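Local coordinates for protein paraflagellar rod component (Trypanosoma cruzi, PDB 6XYB) that is of unknown function but is probably a paraflagellar rod component that binds metal ions, assembling as four copies around shared magnesium and potassium ions, at residues R96-I101 and T111-A116; V17-G22 and H62-L67. All blocks are in the same frame, centred on the assembly; numbering follows the deposited sequence.

Interaction 1. Residues R96-I101 and T111-A116. With K (potassium ion), chain F; MG (magnesium ion), chain H; MG (magnesium ion), chain G.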
ATOM      1  N   ARG C  96      -1.846  -9.513   0.346  1.00 13.32           N
ATOM      2  CA  ARG C  96      -0.911  -9.168   1.414  1.00 14.78           C
ATOM      3  C   ARG C  96      -0.551  -7.684   1.408  1.00 11.97           C
ATOM      4  O   ARG C  96      -0.342  -7.129   2.501  1.00 13.59           O
ATOM      5  CB  ARG C  96       0.364  -9.998   1.312  1.00 17.73           C
ATOM      6  CG  ARG C  96       0.086 -11.491   1.426  1.00 24.44           C
ATOM      7  CD  ARG C  96      -0.458 -11.936   2.765  1.00 29.64           C
ATOM      8  NE  ARG C  96       0.718 -11.753   3.545  1.00 27.22           N
ATOM      9  CZ  ARG C  96       1.593 -12.679   3.918  1.00 29.64           C
ATOM     10  NH1 ARG C  96       1.415 -13.971   3.679  1.00 29.97           N
ATOM     11  NH2 ARG C  96       2.686 -12.264   4.530  1.00 30.83           N
ATOM     12  N   ALA C  97      -0.506  -7.055   0.240  1.00 11.50           N
ATOM     13  CA  ALA C  97      -0.014  -5.686   0.171  1.00 10.86           C
ATOM     14  C   ALA C  97      -0.434  -5.036  -1.148  1.00  7.96           C
ATOM     15  O   ALA C  97      -0.717  -5.726  -2.111  1.00 11.42           O
ATOM     16  CB  ALA C  97       1.485  -5.607   0.359  1.00 10.97           C
ATOM     17  N   SER C  98      -0.472  -3.712  -1.144  1.00  9.43           N
ATOM     18  CA  SER C  98      -0.727  -2.987  -2.399  1.00  8.61           C
ATOM     19  C   SER C  98       0.039  -1.660  -2.345  1.00 10.88           C
ATOM     20  O   SER C  98       0.237  -1.103  -1.301  1.00 10.77           O
ATOM     21  CB  SER C  98      -2.192  -2.708  -2.621  1.00 11.15           C
ATOM     22  OG  SER C  98      -2.483  -2.030  -3.828  1.00 16.16           O
ATOM     23  N   ASN C  99       0.366  -1.099  -3.504  1.00 10.57           N
ATOM     24  CA  ASN C  99       0.934   0.267  -3.603  1.00 10.21           C
ATOM     25  C   ASN C  99       0.573   0.866  -4.955  1.00 10.14           C
ATOM     26  O   ASN C  99       0.221   0.153  -5.856  1.00 13.44           O
ATOM     27  CB  ASN C  99       2.438   0.256  -3.292  1.00 10.15           C
ATOM     28  CG  ASN C  99       3.320  -0.619  -4.120  1.00 14.01           C
ATOM     29  OD1 ASN C  99       3.614  -1.757  -3.781  1.00 18.14           O
ATOM     30  ND2 ASN C  99       3.694  -0.111  -5.262  1.00 21.08           N
ATOM     31  N   SER C 100       0.648   2.150  -5.027  1.00  9.10           N
ATOM     32  CA  SER C 100       0.356   2.825  -6.295  0.50 12.28           C
ATOM     33  C   SER C 100       1.201   4.089  -6.430  1.00 11.56           C
ATOM     34  O   SER C 100       1.637   4.710  -5.438  1.00 12.31           O
ATOM     35  CB  SER C 100      -1.131   3.106  -6.404  0.50 15.00           C
ATOM     36  OG  SER C 100      -1.654   3.729  -5.229  0.50 19.94           O
ATOM     37  N   ILE C 101       1.397   4.462  -7.697  1.00 14.24           N
ATOM     38  CA  ILE C 101       2.017   5.757  -8.037  1.00 13.00           C
ATOM     39  C   ILE C 101       1.238   6.406  -9.187  1.00 12.60           C
ATOM     40  O   ILE C 101       0.540   5.678  -9.934  1.00 14.99           O
ATOM     41  CB  ILE C 101       3.491   5.619  -8.422  1.00 15.18           C
ATOM     42  CG1 ILE C 101       3.650   4.668  -9.597  1.00 16.20           C
ATOM     43  CG2 ILE C 101       4.313   5.138  -7.276  1.00 19.40           C
ATOM     44  CD1 ILE C 101       5.075   4.532 -10.151  1.00 20.64           C
ATOM     45  N   THR C 111      -0.814   0.551 -10.129  1.00 13.91           N
ATOM     46  CA  THR C 111      -1.098  -0.055  -8.860  1.00 11.87           C
ATOM     47  C   THR C 111      -0.613  -1.494  -8.879  1.00 11.35           C
ATOM     48  O   THR C 111      -0.929  -2.229  -9.812  1.00 14.79           O
ATOM     49  CB  THR C 111      -2.565   0.023  -8.531  1.00 14.75           C
ATOM     50  OG1 THR C 111      -3.025   1.372  -8.506  1.00 17.14           O
ATOM     51  CG2 THR C 111      -2.919  -0.739  -7.288  1.00 14.44           C
ATOM     52  N   LYS C 112       0.077  -1.889  -7.833  1.00 12.29           N
ATOM     53  CA  LYS C 112       0.530  -3.240  -7.632  1.00 12.72           C
ATOM     54  C   LYS C 112      -0.220  -3.903  -6.458  1.00 11.86           C
ATOM     55  O   LYS C 112      -0.506  -3.277  -5.458  1.00 11.77           O
ATOM     56  CB  LYS C 112       2.037  -3.260  -7.476  1.00 15.92           C
ATOM     57  CG  LYS C 112       2.655  -2.774  -8.771  1.00 21.02           C
ATOM     58  CD  LYS C 112       4.051  -3.084  -8.977  1.00 21.59           C
ATOM     59  CE  LYS C 112       4.617  -2.138 -10.003  1.00 21.94           C
ATOM     60  NZ  LYS C 112       4.325  -2.656 -11.369  1.00 19.99           N
ATOM     61  N   LEU C 113      -0.562  -5.173  -6.658  1.00 11.41           N
ATOM     62  CA  LEU C 113      -1.267  -5.990  -5.654  1.00 10.52           C
ATOM     63  C   LEU C 113      -0.375  -7.228  -5.481  1.00 11.19           C
ATOM     64  O   LEU C 113      -0.075  -7.947  -6.497  1.00 12.36           O
ATOM     65  CB  LEU C 113      -2.666  -6.342  -6.151  1.00 11.21           C
ATOM     66  CG  LEU C 113      -3.666  -5.223  -6.389  1.00 13.41           C
ATOM     67  CD1 LEU C 113      -4.841  -5.741  -7.232  1.00 19.64           C
ATOM     68  CD2 LEU C 113      -4.271  -4.681  -5.092  1.00 17.74           C
ATOM     69  N   PHE C 114      -0.048  -7.564  -4.249  1.00 11.24           N
ATOM     70  CA  PHE C 114       0.828  -8.719  -3.992  1.00 11.34           C
ATOM     71  C   PHE C 114       0.056  -9.763  -3.165  1.00 11.37           C
ATOM     72  O   PHE C 114      -0.645  -9.410  -2.213  1.00 12.78           O
ATOM     73  CB  PHE C 114       2.039  -8.272  -3.157  1.00 11.83           C
ATOM     74  CG  PHE C 114       2.935  -7.314  -3.861  1.00 13.68           C
ATOM     75  CD1 PHE C 114       3.796  -7.757  -4.833  1.00 15.58           C
ATOM     76  CD2 PHE C 114       2.836  -5.967  -3.594  1.00 14.96           C
ATOM     77  CE1 PHE C 114       4.635  -6.880  -5.507  1.00 16.62           C
ATOM     78  CE2 PHE C 114       3.711  -5.078  -4.238  1.00 19.63           C
ATOM     79  CZ  PHE C 114       4.567  -5.537  -5.209  1.00 17.27           C
ATOM     80  N   PHE C 115       0.159 -11.016  -3.608  1.00 12.73           N
ATOM     81  CA  PHE C 115      -0.639 -12.128  -3.051  1.00 13.43           C
ATOM     82  C   PHE C 115       0.253 -13.288  -2.609  1.00 16.84           C
ATOM     83  O   PHE C 115       1.340 -13.500  -3.197  1.00 16.25           O
ATOM     84  CB  PHE C 115      -1.580 -12.702  -4.093  1.00 14.36           C
ATOM     85  CG  PHE C 115      -2.594 -11.707  -4.591  1.00 12.35           C
ATOM     86  CD1 PHE C 115      -2.286 -10.861  -5.642  1.00 11.41           C
ATOM     87  CD2 PHE C 115      -3.908 -11.636  -4.080  1.00 12.37           C
ATOM     88  CE1 PHE C 115      -3.177  -9.897  -6.081  1.00 11.98           C
ATOM     89  CE2 PHE C 115      -4.825 -10.688  -4.560  1.00 13.88           C
ATOM     90  CZ  PHE C 115      -4.435  -9.808  -5.558  1.00 12.82           C
ATOM     91  N   ALA C 116      -0.176 -13.976  -1.556  1.00 20.68           N
ATOM     92  CA  ALA C 116       0.527 -15.189  -1.077  1.00 23.11           C
ATOM     93  C   ALA C 116      -0.469 -16.337  -0.961  1.00 20.16           C
ATOM     94  O   ALA C 116      -1.713 -16.128  -0.876  1.00 21.52           O
ATOM     95  CB  ALA C 116       1.202 -14.889   0.258  1.00 23.42           C
TER
HETATM   96  K     K F 202      -1.183  -5.605   4.522  1.00 13.07           K
HETATM   97 MG    MG H 204       0.080  -0.023   0.646  1.00 12.07          MG
HETATM   98 MG    MG G 203       1.511   5.977  -3.526  1.00 12.95          MG
HETATM   99  O   HOH W   1      -3.224  -8.248   4.271  1.00 35.06           O

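Interaction 2. Residues V17-G22 and H62-L67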
ATOM      1  N   VAL C  17      -4.259  -1.672 -18.609  1.00 15.47           N
ATOM      2  CA  VAL C  17      -3.361  -2.826 -18.948  1.00 15.23           C
ATOM      3  C   VAL C  17      -3.084  -3.563 -17.646  1.00 14.17           C
ATOM      4  O   VAL C  17      -2.568  -2.937 -16.679  1.00 15.53           O
ATOM      5  CB  VAL C  17      -2.036  -2.443 -19.638  1.00 18.39           C
ATOM      6  CG1 VAL C  17      -1.222  -3.715 -19.875  1.00 21.26           C
ATOM      7  CG2 VAL C  17      -2.305  -1.630 -20.918  1.00 23.10           C
ATOM      8  N   ILE C  18      -3.441  -4.830 -17.621  1.00 14.59           N
ATOM      9  CA  ILE C  18      -3.284  -5.652 -16.409  1.00 14.83           C
ATOM     10  C   ILE C  18      -2.223  -6.718 -16.713  1.00 12.74           C
ATOM     11  O   ILE C  18      -2.310  -7.440 -17.707  1.00 15.08           O
ATOM     12  CB  ILE C  18      -4.603  -6.314 -15.987  1.00 15.16           C
ATOM     13  CG1 ILE C  18      -5.686  -5.271 -15.706  1.00 21.04           C
ATOM     14  CG2 ILE C  18      -4.340  -7.262 -14.807  1.00 17.14           C
ATOM     15  CD1 ILE C  18      -7.071  -5.801 -15.791  1.00 24.67           C
ATOM     16  N   THR C  19      -1.207  -6.828 -15.861  1.00 13.90           N
ATOM     17  CA  THR C  19      -0.145  -7.838 -15.966  1.00 14.72           C
ATOM     18  C   THR C  19      -0.129  -8.688 -14.691  1.00 12.49           C
ATOM     19  O   THR C  19      -0.311  -8.137 -13.597  1.00 15.11           O
ATOM     20  CB  THR C  19       1.201  -7.181 -16.233  1.00 14.84           C
ATOM     21  OG1 THR C  19       1.467  -6.110 -15.345  1.00 16.93           O
ATOM     22  CG2 THR C  19       1.315  -6.624 -17.623  1.00 17.62           C
ATOM     23  N   MET C  20       0.147  -9.972 -14.844  1.00 13.88           N
ATOM     24  CA  MET C  20       0.185 -10.918 -13.727  1.00 12.79           C
ATOM     25  C   MET C  20       1.473 -11.701 -13.795  1.00 15.00           C
ATOM     26  O   MET C  20       1.743 -12.309 -14.835  1.00 16.49           O
ATOM     27  CB  MET C  20      -1.034 -11.846 -13.813  1.00 16.50           C
ATOM     28  CG  MET C  20      -2.329 -11.093 -13.942  1.00 16.19           C
ATOM     29  SD  MET C  20      -3.776 -12.019 -13.505  1.00 23.12           S
ATOM     30  CE  MET C  20      -3.813 -13.223 -14.742  1.00 19.60           C
ATOM     31  N   LEU C  21       2.261 -11.660 -12.719  1.00 15.61           N
ATOM     32  CA  LEU C  21       3.553 -12.376 -12.594  1.00 15.45           C
ATOM     33  C   LEU C  21       3.470 -13.338 -11.438  1.00 15.21           C
ATOM     34  O   LEU C  21       2.922 -13.035 -10.440  1.00 16.69           O
ATOM     35  CB  LEU C  21       4.679 -11.393 -12.302  1.00 19.13           C
ATOM     36  CG  LEU C  21       5.162 -10.466 -13.393  1.00 21.39           C
ATOM     37  CD1 LEU C  21       4.169  -9.345 -13.586  1.00 23.81           C
ATOM     38  CD2 LEU C  21       6.552  -9.947 -13.009  1.00 24.79           C
ATOM     39  N   GLY C  22       4.078 -14.498 -11.608  1.00 18.80           N
ATOM     40  CA  GLY C  22       4.113 -15.539 -10.581  1.00 19.66           C
ATOM     41  C   GLY C  22       4.248 -16.916 -11.204  1.00 22.67           C
ATOM     42  O   GLY C  22       3.381 -17.237 -12.019  1.00 27.29           O
ATOM     43  N   HIS C  62       4.962 -13.752 -17.775  1.00 22.46           N
ATOM     44  CA  HIS C  62       3.736 -13.095 -17.285  1.00 18.19           C
ATOM     45  C   HIS C  62       2.603 -13.196 -18.296  1.00 17.23           C
ATOM     46  O   HIS C  62       2.831 -13.510 -19.477  1.00 19.06           O
ATOM     47  CB  HIS C  62       4.029 -11.602 -16.933  1.00 19.27           C
ATOM     48  CG  HIS C  62       4.165 -10.724 -18.151  1.00 19.82           C
ATOM     49  ND1 HIS C  62       5.245 -10.738 -18.958  1.00 24.07           N
ATOM     50  CD2 HIS C  62       3.330  -9.784 -18.665  1.00 18.94           C
ATOM     51  CE1 HIS C  62       5.099  -9.864 -19.905  1.00 23.33           C
ATOM     52  NE2 HIS C  62       3.900  -9.302 -19.809  1.00 21.57           N
ATOM     53  N   TRP C  63       1.414 -12.838 -17.813  1.00 17.12           N
ATOM     54  CA  TRP C  63       0.172 -12.705 -18.582  1.00 17.36           C
ATOM     55  C   TRP C  63      -0.220 -11.235 -18.638  1.00 16.76           C
ATOM     56  O   TRP C  63      -0.155 -10.513 -17.629  1.00 18.59           O
ATOM     57  CB  TRP C  63      -0.921 -13.527 -17.921  1.00 19.37           C
ATOM     58  CG  TRP C  63      -0.590 -14.981 -17.928  1.00 20.93           C
ATOM     59  CD1 TRP C  63       0.052 -15.702 -16.953  1.00 24.16           C
ATOM     60  CD2 TRP C  63      -0.973 -15.929 -18.940  1.00 22.86           C
ATOM     61  NE1 TRP C  63       0.057 -17.044 -17.286  1.00 24.17           N
ATOM     62  CE2 TRP C  63      -0.569 -17.217 -18.496  1.00 26.49           C
ATOM     63  CE3 TRP C  63      -1.752 -15.855 -20.122  1.00 21.91           C
ATOM     64  CZ2 TRP C  63      -0.799 -18.376 -19.261  1.00 30.31           C
ATOM     65  CZ3 TRP C  63      -1.948 -17.001 -20.881  1.00 24.87           C
ATOM     66  CH2 TRP C  63      -1.509 -18.255 -20.438  1.00 30.19           C
ATOM     67  N   ARG C  64      -0.634 -10.791 -19.818  1.00 17.92           N
ATOM     68  CA  ARG C  64      -1.007  -9.400 -20.077  1.00 15.94           C
ATOM     69  C   ARG C  64      -2.367  -9.292 -20.738  1.00 16.49           C
ATOM     70  O   ARG C  64      -2.611  -9.964 -21.755  1.00 18.25           O
ATOM     71  CB  ARG C  64      -0.011  -8.745 -21.022  1.00 16.51           C
ATOM     72  CG  ARG C  64      -0.345  -7.285 -21.328  1.00 18.47           C
ATOM     73  CD  ARG C  64       0.550  -6.777 -22.418  1.00 23.70           C
ATOM     74  NE  ARG C  64       0.374  -5.381 -22.697  1.00 23.75           N
ATOM     75  CZ  ARG C  64      -0.568  -4.869 -23.493  1.00 26.15           C
ATOM     76  NH1 ARG C  64      -1.509  -5.623 -24.062  1.00 31.62           N
ATOM     77  NH2 ARG C  64      -0.568  -3.576 -23.707  1.00 31.24           N
ATOM     78  N   MET C  65      -3.212  -8.448 -20.192  1.00 16.03           N
ATOM     79  CA  MET C  65      -4.521  -8.120 -20.805  1.00 17.53           C
ATOM     80  C   MET C  65      -4.639  -6.608 -20.976  1.00 17.72           C
ATOM     81  O   MET C  65      -4.470  -5.875 -19.994  1.00 18.65           O
ATOM     82  CB  MET C  65      -5.706  -8.648 -19.976  1.00 20.46           C
ATOM     83  CG  MET C  65      -7.073  -8.054 -20.351  1.00 26.26           C
ATOM     84  SD  MET C  65      -8.376  -8.541 -19.092  1.00 31.28           S
ATOM     85  CE  MET C  65      -8.552 -10.124 -19.826  1.00 24.50           C
ATOM     86  N   GLU C  66      -5.046  -6.145 -22.159  1.00 22.55           N
ATOM     87  CA  GLU C  66      -5.523  -4.757 -22.267  1.00 23.40           C
ATOM     88  C   GLU C  66      -7.043  -4.755 -22.460  1.00 25.93           C
ATOM     89  O   GLU C  66      -7.507  -5.437 -23.385  1.00 27.84           O
ATOM     90  CB  GLU C  66      -4.821  -3.998 -23.380  1.00 28.10           C
ATOM     91  CG  GLU C  66      -5.276  -2.545 -23.469  1.00 30.16           C
ATOM     92  CD  GLU C  66      -4.488  -1.694 -24.468  1.00 36.91           C
ATOM     93  OE1 GLU C  66      -3.272  -1.924 -24.604  1.00 43.28           O
ATOM     94  OE2 GLU C  66      -5.084  -0.780 -25.086  1.00 40.95           O
ATOM     95  N   LEU C  67      -7.781  -3.972 -21.670  1.00 27.66           N
ATOM     96  CA  LEU C  67      -9.265  -3.781 -21.876  1.00 30.77           C
ATOM     97  C   LEU C  67      -9.517  -2.833 -23.066  1.00 41.40           C
ATOM     98  O   LEU C  67      -8.821  -1.810 -23.216  1.00 44.71           O
ATOM     99  CB  LEU C  67      -9.959  -3.259 -20.613  1.00 34.70           C
ATOM    100  CG  LEU C  67      -9.613  -3.907 -19.276  1.00 34.36           C
ATOM    101  CD1 LEU C  67     -10.323  -3.193 -18.150  1.00 31.49           C
ATOM    102  CD2 LEU C  67      -9.915  -5.382 -19.257  1.00 31.93           C
TER

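Interaction 1. Residues R96-I101 and T111-A116
The antiparallel beta hairpin of strands 93-103 and 108-117 carries a classic beta bulge, where Arg96 and Ala97 both face Phe114. Phe114 O takes a nearly straight bond from Arg96 N (2.8 Å, 169° at the hydrogen) and a weak one from Ala97 N; Phe114 N returns to Ala97 O. Further along, Lys112 O is gripped from opposite faces of its carbonyl plane, by Ser98 OG at 2.8 Å and Asn99 N at 3.1 Å. The serine hydroxyl gets there because OG stands anti to its own backbone N (chi1 -179°). Asn99 OD1 meets the edge of the Phe114 ring in its plane, 3.4 Å from CE2, and is also hydrogen-bonded to Ser98 OG of the second subunit. Arg96 bends at chi2 and chi3; its NH1 lies 3.5 Å from Ala116 CB, and the guanidinium finds its polar partner in Leu95 of the second subunit. Outward carbonyls bind metals: Arg96 O potassium, Ser98 O (2.2 Å) and Ser100 O a magnesium each, every ion shared with the same carbonyl of three other subunits. The hairpin's edge strand thus lends alternate carbonyls to metal sites central to the four-subunit assembly.

Interaction 2. Residues V17-G22 and H62-L67
Strands 17-21 and 62-66 run antiparallel, 167° between their directions and 4.6 Å apart at closest approach, as neighbours in the chain's antiparallel sheet. Two hydrogen-bonded pairs hold the backbones together. Ile18 and Met65 exchange bonds of 2.8 Å in both directions, Ile18 N to Met65 O and Met65 N to Ile18 O. Met20 and Trp63 repeat the pattern, although the bond from Met20 N to Trp63 O is more bent, 151° at the hydrogen. Thr19 CA adds a CA-H...O contact to Trp63 O at 3.1 Å.

Side chains alternate between two faces. Ile18, Met20, Trp63 and Met65 share one of them, and across the strands Met20 CE comes 4.3 Å from Trp63 CB. Helix 27-36 covers this face, Met20 packing on its Val30 and Leu33, while the indole extends off from strand 17-21 and meets Phe56 edge-to-face.

Val17, Thr19, Leu21, His62, Arg64 and Glu66 occupy the other face. The Leu21 and His62 side chains run alongside each other in the same direction, with Leu21 CG 3.9 Å from His62 CB. His62 CD2 touches the methyl CG2 of Thr19, and its ND1 is hydrogen-bonded to Pro60 O. The second subunit reaches this end, its Leu75 packing on His62 and its Ser78 on Leu21.

At the other end, Arg64 runs extended from CG to NE, with CG anti to the backbone N (chi1 -180°). This stretched chain crosses Val17, whose CG1 lies over one face of the guanidinium, offset toward the rim and 3.6 Å from NE. Val17 CG2 also packs beside the salt bridge in which Arg64 NH2 approaches the anti lone pair of Glu66 OE1 at 3.3 Å.

How the interactions relate
Both contacts belong to one antiparallel sheet, ordered 55-57, 62-66, 17-21, 6-13, 108-117, 93-103. Strand 6-13 separates them, bonding to 17-21 on one side and to 108-117 on the other; their centres are 14 Å apart and their nearest atoms about 6 Å, without touching. Interaction 2 is completed first along the chain, joining strands 40 residues apart, with helix 27-36 in the connection. Interaction 1 follows as a local hairpin near the C-terminus. Their surroundings differ: 93-103, outermost within the chain, turns to the ions shared by four subunits, whereas interaction 2 lies away from the metals. Both nevertheless touch the second subunit.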